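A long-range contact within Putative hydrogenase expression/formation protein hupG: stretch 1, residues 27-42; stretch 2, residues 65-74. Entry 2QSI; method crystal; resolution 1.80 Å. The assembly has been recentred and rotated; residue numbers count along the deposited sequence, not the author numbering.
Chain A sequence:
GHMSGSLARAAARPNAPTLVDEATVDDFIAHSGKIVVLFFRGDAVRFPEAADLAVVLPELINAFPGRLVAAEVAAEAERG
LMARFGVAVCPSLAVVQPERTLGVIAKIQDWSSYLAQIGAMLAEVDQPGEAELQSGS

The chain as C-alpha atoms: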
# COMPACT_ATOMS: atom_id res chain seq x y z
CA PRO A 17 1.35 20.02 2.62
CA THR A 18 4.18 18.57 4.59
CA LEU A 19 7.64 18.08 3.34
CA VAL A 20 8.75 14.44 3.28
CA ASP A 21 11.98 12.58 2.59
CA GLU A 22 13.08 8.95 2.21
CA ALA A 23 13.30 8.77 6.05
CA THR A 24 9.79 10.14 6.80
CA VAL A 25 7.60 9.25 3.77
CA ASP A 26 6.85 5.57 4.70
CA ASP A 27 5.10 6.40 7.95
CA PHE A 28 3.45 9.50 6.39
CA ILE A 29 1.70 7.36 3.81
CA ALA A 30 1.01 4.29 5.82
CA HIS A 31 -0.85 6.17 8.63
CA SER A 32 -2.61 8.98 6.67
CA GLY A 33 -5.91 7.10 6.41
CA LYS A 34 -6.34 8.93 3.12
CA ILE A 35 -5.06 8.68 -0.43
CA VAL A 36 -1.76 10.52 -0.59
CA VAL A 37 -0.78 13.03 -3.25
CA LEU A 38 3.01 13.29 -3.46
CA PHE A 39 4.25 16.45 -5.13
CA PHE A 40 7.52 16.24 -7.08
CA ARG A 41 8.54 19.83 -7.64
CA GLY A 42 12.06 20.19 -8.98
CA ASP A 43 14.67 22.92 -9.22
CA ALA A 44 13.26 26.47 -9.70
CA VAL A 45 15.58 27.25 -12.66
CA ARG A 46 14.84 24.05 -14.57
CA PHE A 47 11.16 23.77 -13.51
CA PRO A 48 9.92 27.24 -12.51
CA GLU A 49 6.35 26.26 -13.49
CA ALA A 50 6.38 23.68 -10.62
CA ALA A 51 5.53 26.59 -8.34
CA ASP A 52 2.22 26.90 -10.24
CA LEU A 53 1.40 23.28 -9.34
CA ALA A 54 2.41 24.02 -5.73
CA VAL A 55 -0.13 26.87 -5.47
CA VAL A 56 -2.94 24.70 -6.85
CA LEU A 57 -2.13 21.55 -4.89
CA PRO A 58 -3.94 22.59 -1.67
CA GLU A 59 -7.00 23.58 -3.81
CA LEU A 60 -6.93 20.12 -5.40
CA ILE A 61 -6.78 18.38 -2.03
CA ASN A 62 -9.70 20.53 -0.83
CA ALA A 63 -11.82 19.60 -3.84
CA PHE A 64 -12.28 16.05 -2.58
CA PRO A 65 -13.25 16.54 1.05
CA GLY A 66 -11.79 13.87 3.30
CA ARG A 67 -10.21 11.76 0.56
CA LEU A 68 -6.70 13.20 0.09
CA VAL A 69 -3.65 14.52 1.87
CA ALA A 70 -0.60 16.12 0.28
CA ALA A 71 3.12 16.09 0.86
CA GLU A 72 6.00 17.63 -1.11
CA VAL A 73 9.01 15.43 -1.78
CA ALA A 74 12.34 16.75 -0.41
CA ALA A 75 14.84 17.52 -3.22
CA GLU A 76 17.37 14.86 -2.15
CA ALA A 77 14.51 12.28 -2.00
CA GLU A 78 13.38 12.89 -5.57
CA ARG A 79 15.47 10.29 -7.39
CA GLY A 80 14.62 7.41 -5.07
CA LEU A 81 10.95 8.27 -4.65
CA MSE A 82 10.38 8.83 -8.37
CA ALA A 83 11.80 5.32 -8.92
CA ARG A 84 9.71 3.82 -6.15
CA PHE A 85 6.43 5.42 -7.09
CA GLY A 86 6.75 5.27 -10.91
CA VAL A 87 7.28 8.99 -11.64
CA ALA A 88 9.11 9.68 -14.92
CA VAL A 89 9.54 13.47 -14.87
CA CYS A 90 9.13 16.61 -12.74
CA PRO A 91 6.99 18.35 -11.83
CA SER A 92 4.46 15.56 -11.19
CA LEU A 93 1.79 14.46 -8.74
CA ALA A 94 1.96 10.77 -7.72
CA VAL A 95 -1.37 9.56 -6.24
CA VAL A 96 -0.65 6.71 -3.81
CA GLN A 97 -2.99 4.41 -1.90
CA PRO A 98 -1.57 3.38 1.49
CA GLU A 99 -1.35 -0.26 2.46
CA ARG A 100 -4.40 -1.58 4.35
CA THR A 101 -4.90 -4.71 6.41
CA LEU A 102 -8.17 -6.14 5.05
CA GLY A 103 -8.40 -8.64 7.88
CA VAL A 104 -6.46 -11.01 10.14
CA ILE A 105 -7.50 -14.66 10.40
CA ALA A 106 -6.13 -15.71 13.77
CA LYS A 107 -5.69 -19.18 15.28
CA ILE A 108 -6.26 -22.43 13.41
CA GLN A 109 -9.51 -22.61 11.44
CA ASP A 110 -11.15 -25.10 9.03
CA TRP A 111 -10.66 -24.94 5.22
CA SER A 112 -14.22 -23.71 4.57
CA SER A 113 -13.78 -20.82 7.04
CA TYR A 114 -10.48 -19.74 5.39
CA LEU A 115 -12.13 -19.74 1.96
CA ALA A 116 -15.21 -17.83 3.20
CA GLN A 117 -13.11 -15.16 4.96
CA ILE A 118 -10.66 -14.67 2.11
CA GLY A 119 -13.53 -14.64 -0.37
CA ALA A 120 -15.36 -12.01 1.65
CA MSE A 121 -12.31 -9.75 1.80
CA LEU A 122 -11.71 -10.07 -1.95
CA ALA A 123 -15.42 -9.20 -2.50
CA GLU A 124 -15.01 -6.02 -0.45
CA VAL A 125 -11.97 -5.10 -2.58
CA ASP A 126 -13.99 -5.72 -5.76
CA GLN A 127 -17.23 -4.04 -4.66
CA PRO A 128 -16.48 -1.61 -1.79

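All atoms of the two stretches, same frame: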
# COMPACT_ATOMS: atom_id res chain seq x y z
N ASP A 27 6.09 6.24 6.89
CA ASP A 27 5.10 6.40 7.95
C ASP A 27 4.04 7.46 7.57
O ASP A 27 2.86 7.30 7.91
CB ASP A 27 5.75 6.74 9.31
CG ASP A 27 6.73 5.67 9.81
OD1 ASP A 27 6.64 4.47 9.45
OD2 ASP A 27 7.62 6.04 10.60
N PHE A 28 4.43 8.51 6.83
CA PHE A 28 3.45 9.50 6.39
C PHE A 28 2.30 8.83 5.62
O PHE A 28 1.14 9.09 5.87
CB PHE A 28 4.09 10.59 5.50
CG PHE A 28 3.13 11.63 5.08
CD1 PHE A 28 2.70 12.58 5.98
CD2 PHE A 28 2.60 11.64 3.80
CE1 PHE A 28 1.76 13.54 5.61
CE2 PHE A 28 1.63 12.60 3.44
CZ PHE A 28 1.22 13.53 4.34
N ILE A 29 2.66 7.98 4.68
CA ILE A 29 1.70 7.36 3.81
C ILE A 29 0.92 6.34 4.57
O ILE A 29 -0.31 6.33 4.54
CB ILE A 29 2.37 6.65 2.60
CG1 ILE A 29 3.09 7.67 1.75
CG2 ILE A 29 1.32 5.91 1.75
CD1 ILE A 29 3.77 7.10 0.52
N ALA A 30 1.64 5.49 5.28
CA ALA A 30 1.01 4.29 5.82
C ALA A 30 -0.09 4.66 6.83
O ALA A 30 -1.16 4.02 6.85
CB ALA A 30 2.06 3.37 6.41
N HIS A 31 0.12 5.73 7.60
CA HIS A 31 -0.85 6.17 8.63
C HIS A 31 -1.68 7.46 8.36
O HIS A 31 -2.26 8.06 9.28
CB HIS A 31 -0.13 6.26 9.96
CG HIS A 31 0.64 5.01 10.29
ND1 HIS A 31 0.02 3.83 10.62
CD2 HIS A 31 1.97 4.77 10.34
CE1 HIS A 31 0.94 2.91 10.86
NE2 HIS A 31 2.13 3.47 10.72
N SER A 32 -1.77 7.85 7.09
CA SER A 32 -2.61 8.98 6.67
C SER A 32 -4.11 8.71 6.76
O SER A 32 -4.91 9.64 7.00
CB SER A 32 -2.29 9.33 5.21
OG SER A 32 -2.48 8.20 4.38
N GLY A 33 -4.51 7.46 6.53
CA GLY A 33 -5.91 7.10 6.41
C GLY A 33 -6.62 7.74 5.22
O GLY A 33 -7.86 7.79 5.16
N LYS A 34 -5.83 8.21 4.27
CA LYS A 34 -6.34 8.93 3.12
C LYS A 34 -5.46 8.53 1.97
O LYS A 34 -4.38 8.00 2.19
CB LYS A 34 -6.25 10.42 3.35
CG LYS A 34 -7.24 10.96 4.44
CD LYS A 34 -7.43 12.44 4.37
CE LYS A 34 -8.31 12.97 5.53
NZ LYS A 34 -8.25 14.46 5.53
N ILE A 35 -5.91 8.83 0.77
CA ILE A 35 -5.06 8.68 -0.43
C ILE A 35 -4.08 9.86 -0.39
O ILE A 35 -4.47 11.01 -0.10
CB ILE A 35 -5.91 8.71 -1.73
CG1 ILE A 35 -6.82 7.46 -1.88
CG2 ILE A 35 -5.06 8.87 -2.97
CD1 ILE A 35 -6.16 6.20 -1.55
N VAL A 36 -2.81 9.56 -0.63
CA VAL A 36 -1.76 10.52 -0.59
C VAL A 36 -1.40 11.06 -1.97
O VAL A 36 -1.23 10.32 -2.93
CB VAL A 36 -0.52 9.90 0.10
CG1 VAL A 36 0.66 10.91 0.07
CG2 VAL A 36 -0.93 9.49 1.57
N VAL A 37 -1.27 12.38 -2.05
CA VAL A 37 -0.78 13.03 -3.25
C VAL A 37 0.65 13.52 -2.96
O VAL A 37 0.87 14.44 -2.14
CB VAL A 37 -1.68 14.18 -3.66
CG1 VAL A 37 -1.19 14.79 -5.00
CG2 VAL A 37 -3.14 13.70 -3.80
N LEU A 38 1.62 12.89 -3.61
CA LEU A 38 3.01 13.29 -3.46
C LEU A 38 3.35 14.21 -4.60
O LEU A 38 3.14 13.85 -5.76
CB LEU A 38 3.96 12.10 -3.53
CG LEU A 38 3.86 11.05 -2.43
CD1 LEU A 38 4.86 9.91 -2.74
CD2 LEU A 38 4.00 11.68 -1.07
N PHE A 39 3.86 15.38 -4.23
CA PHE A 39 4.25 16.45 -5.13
C PHE A 39 5.75 16.43 -5.35
O PHE A 39 6.53 16.70 -4.42
CB PHE A 39 3.81 17.80 -4.54
CG PHE A 39 4.31 19.00 -5.29
CD1 PHE A 39 4.36 19.02 -6.66
CD2 PHE A 39 4.64 20.15 -4.58
CE1 PHE A 39 4.80 20.20 -7.33
CE2 PHE A 39 5.07 21.27 -5.21
CZ PHE A 39 5.15 21.29 -6.60
N PHE A 40 6.13 16.12 -6.59
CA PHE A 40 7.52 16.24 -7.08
C PHE A 40 7.66 17.56 -7.82
O PHE A 40 7.05 17.79 -8.90
CB PHE A 40 7.85 15.08 -8.00
CG PHE A 40 7.86 13.74 -7.30
CD1 PHE A 40 9.06 13.18 -6.83
CD2 PHE A 40 6.67 13.04 -7.06
CE1 PHE A 40 9.07 11.93 -6.21
CE2 PHE A 40 6.67 11.83 -6.37
CZ PHE A 40 7.87 11.28 -5.93
N ARG A 41 8.43 18.45 -7.20
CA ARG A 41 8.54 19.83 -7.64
C ARG A 41 9.67 19.99 -8.64
O ARG A 41 9.42 20.15 -9.83
CB ARG A 41 8.75 20.76 -6.41
CG ARG A 41 8.88 22.23 -6.81
CD ARG A 41 9.38 23.10 -5.67
NE ARG A 41 8.42 23.29 -4.58
CZ ARG A 41 7.50 24.25 -4.49
NH1 ARG A 41 7.37 25.18 -5.44
NH2 ARG A 41 6.73 24.29 -3.42
N GLY A 42 10.91 19.92 -8.16
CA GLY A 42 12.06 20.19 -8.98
C GLY A 42 12.70 21.55 -8.78
O GLY A 42 12.11 22.48 -8.23
N PRO A 65 -13.29 16.42 -0.41
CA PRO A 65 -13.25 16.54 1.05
C PRO A 65 -13.08 15.19 1.73
O PRO A 65 -13.96 14.34 1.62
CB PRO A 65 -14.62 17.14 1.38
CG PRO A 65 -15.00 17.90 0.17
CD PRO A 65 -14.45 17.12 -1.00
N GLY A 66 -11.96 15.00 2.42
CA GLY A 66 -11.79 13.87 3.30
C GLY A 66 -11.02 12.73 2.66
O GLY A 66 -10.68 11.75 3.31
N ARG A 67 -10.75 12.88 1.36
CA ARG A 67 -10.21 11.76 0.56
C ARG A 67 -8.70 11.79 0.40
O ARG A 67 -8.10 10.74 0.25
CB ARG A 67 -10.85 11.73 -0.83
CG ARG A 67 -12.37 11.45 -0.88
CD ARG A 67 -12.78 10.11 -0.27
NE ARG A 67 -12.24 8.88 -0.91
CZ ARG A 67 -12.72 8.28 -2.01
NH1 ARG A 67 -13.76 8.79 -2.69
NH2 ARG A 67 -12.18 7.15 -2.44
N LEU A 68 -8.10 12.98 0.51
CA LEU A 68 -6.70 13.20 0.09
C LEU A 68 -5.91 13.96 1.14
O LEU A 68 -6.47 14.76 1.92
CB LEU A 68 -6.68 14.01 -1.20
CG LEU A 68 -7.45 13.45 -2.38
CD1 LEU A 68 -7.45 14.48 -3.53
CD2 LEU A 68 -6.86 12.08 -2.78
N VAL A 69 -4.60 13.76 1.09
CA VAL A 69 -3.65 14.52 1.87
C VAL A 69 -2.40 14.68 1.03
O VAL A 69 -2.09 13.81 0.21
CB VAL A 69 -3.31 13.85 3.19
CG1 VAL A 69 -2.59 12.56 2.96
CG2 VAL A 69 -2.46 14.78 4.05
N ALA A 70 -1.74 15.83 1.15
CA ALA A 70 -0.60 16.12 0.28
C ALA A 70 0.70 16.19 1.06
O ALA A 70 0.73 16.55 2.24
CB ALA A 70 -0.81 17.46 -0.49
N ALA A 71 1.77 15.86 0.39
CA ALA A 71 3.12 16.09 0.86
C ALA A 71 4.03 16.38 -0.34
O ALA A 71 3.91 15.76 -1.39
CB ALA A 71 3.68 14.90 1.62
N GLU A 72 4.96 17.30 -0.13
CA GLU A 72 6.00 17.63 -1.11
C GLU A 72 7.20 16.76 -0.81
O GLU A 72 7.54 16.54 0.35
CB GLU A 72 6.39 19.10 -1.02
CG GLU A 72 7.46 19.48 -2.03
CD GLU A 72 7.71 20.96 -2.16
OE1 GLU A 72 6.78 21.77 -1.90
OE2 GLU A 72 8.84 21.31 -2.56
N VAL A 73 7.82 16.25 -1.87
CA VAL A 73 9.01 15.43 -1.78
C VAL A 73 10.25 16.32 -1.66
O VAL A 73 10.48 17.21 -2.49
CB VAL A 73 9.10 14.47 -3.00
CG1 VAL A 73 10.34 13.61 -2.96
CG2 VAL A 73 7.84 13.54 -3.03
N ALA A 74 11.03 16.08 -0.61
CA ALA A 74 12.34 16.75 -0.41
C ALA A 74 13.26 16.54 -1.64
O ALA A 74 13.23 15.49 -2.31
CB ALA A 74 13.00 16.27 0.92
O HOH W 1 -10.17 8.47 3.31
O HOH W 2 -6.02 16.33 3.98
O HOH W 3 -8.94 15.06 2.93
O HOH W 4 10.13 17.50 -5.19

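What holds the two strands together? Strand 35-40 and strand 68-73 run parallel, their axes inclined by 26°, and six backbone hydrogen bonds join them. On the first strand only alternate residues take part: Ile35, Val37 and Phe39 each use both their amide and their carbonyl. Ile35 N donates to Arg67 O at 3.0 Å and Ile35 O accepts from Val69 N at 3.0 Å. Val37 N reaches Val69 O at 2.8 Å, and Val37 O receives Ala71 N at 3.0 Å. Phe39 N then donates to Ala71 O at 2.9 Å, while Phe39 O accepts from Val73 N at 2.9 Å. The later bonds are the straighter: the two made by Ile35 have angles of 147° and 144° at the hydrogen, whereas that from Val73 N reaches 173°. CA-H...O contacts fill in between them, as where Leu68 CA lies 3.1 Å from Ile35 O.

What satisfies the polar groups beyond this ladder? At the start of the pairing, water does much of the work. Lys34 lays its extended chain along the second stretch, with CE 3.5 Å from Gly66 O and CD 3.5 Å from Leu68 O, yet its ammonium group reaches that stretch through solvent. Water 3 accepts from Lys34 NZ at 2.8 Å and donates to Leu68 O at 2.7 Å; water 2 also donates to Leu68 O, at 2.6 Å, so this carbonyl is served twice. Water 1 joins the two loops, donating to Gly33 O at 3.0 Å and, weakly, to Gly66 O at 3.3 Å. Beyond the last ladder bond, water 4 closes the pairing by accepting from Arg41 N at 2.8 Å and donating to Val73 O at 2.7 Å.

Where do charged side chains meet directly? Arg41 and Glu72 form a two-pronged salt bridge. Arg41 NE donates to Glu72 OE2 at 2.9 Å, and Arg41 NH2 to Glu72 OE1, also at 2.9 Å. The carboxylate approaches the guanidinium edge near its plane, so both its oxygens can face N-H groups and neither is left without a donor.

How do the apolar side chains pack around this polar framework? On the sheet face bearing Val36, Leu38, Val69 and Ala71, the helical residue Phe28 points toward the second strand: its CE2 lies 3.6 Å from Ala71 CB and its CZ 3.9 Å from Val69 CG2. Val36 CG2 meets Val69 CG1 at 3.8 Å on the same face. On the face carrying Ile35, Val37 and Leu68, Leu68 CD2 approaches Ile35 CB at 3.7 Å and Val37 CG2 at 4.2 Å. Near the end of the pairing, Phe40 has its CA-to-CB bond directed away, but its ring returns to the contact. Val73 CG2 sits over one face of that ring, 3.7 Å from Phe40 CZ, in a CH-pi contact only 13° off the ring normal.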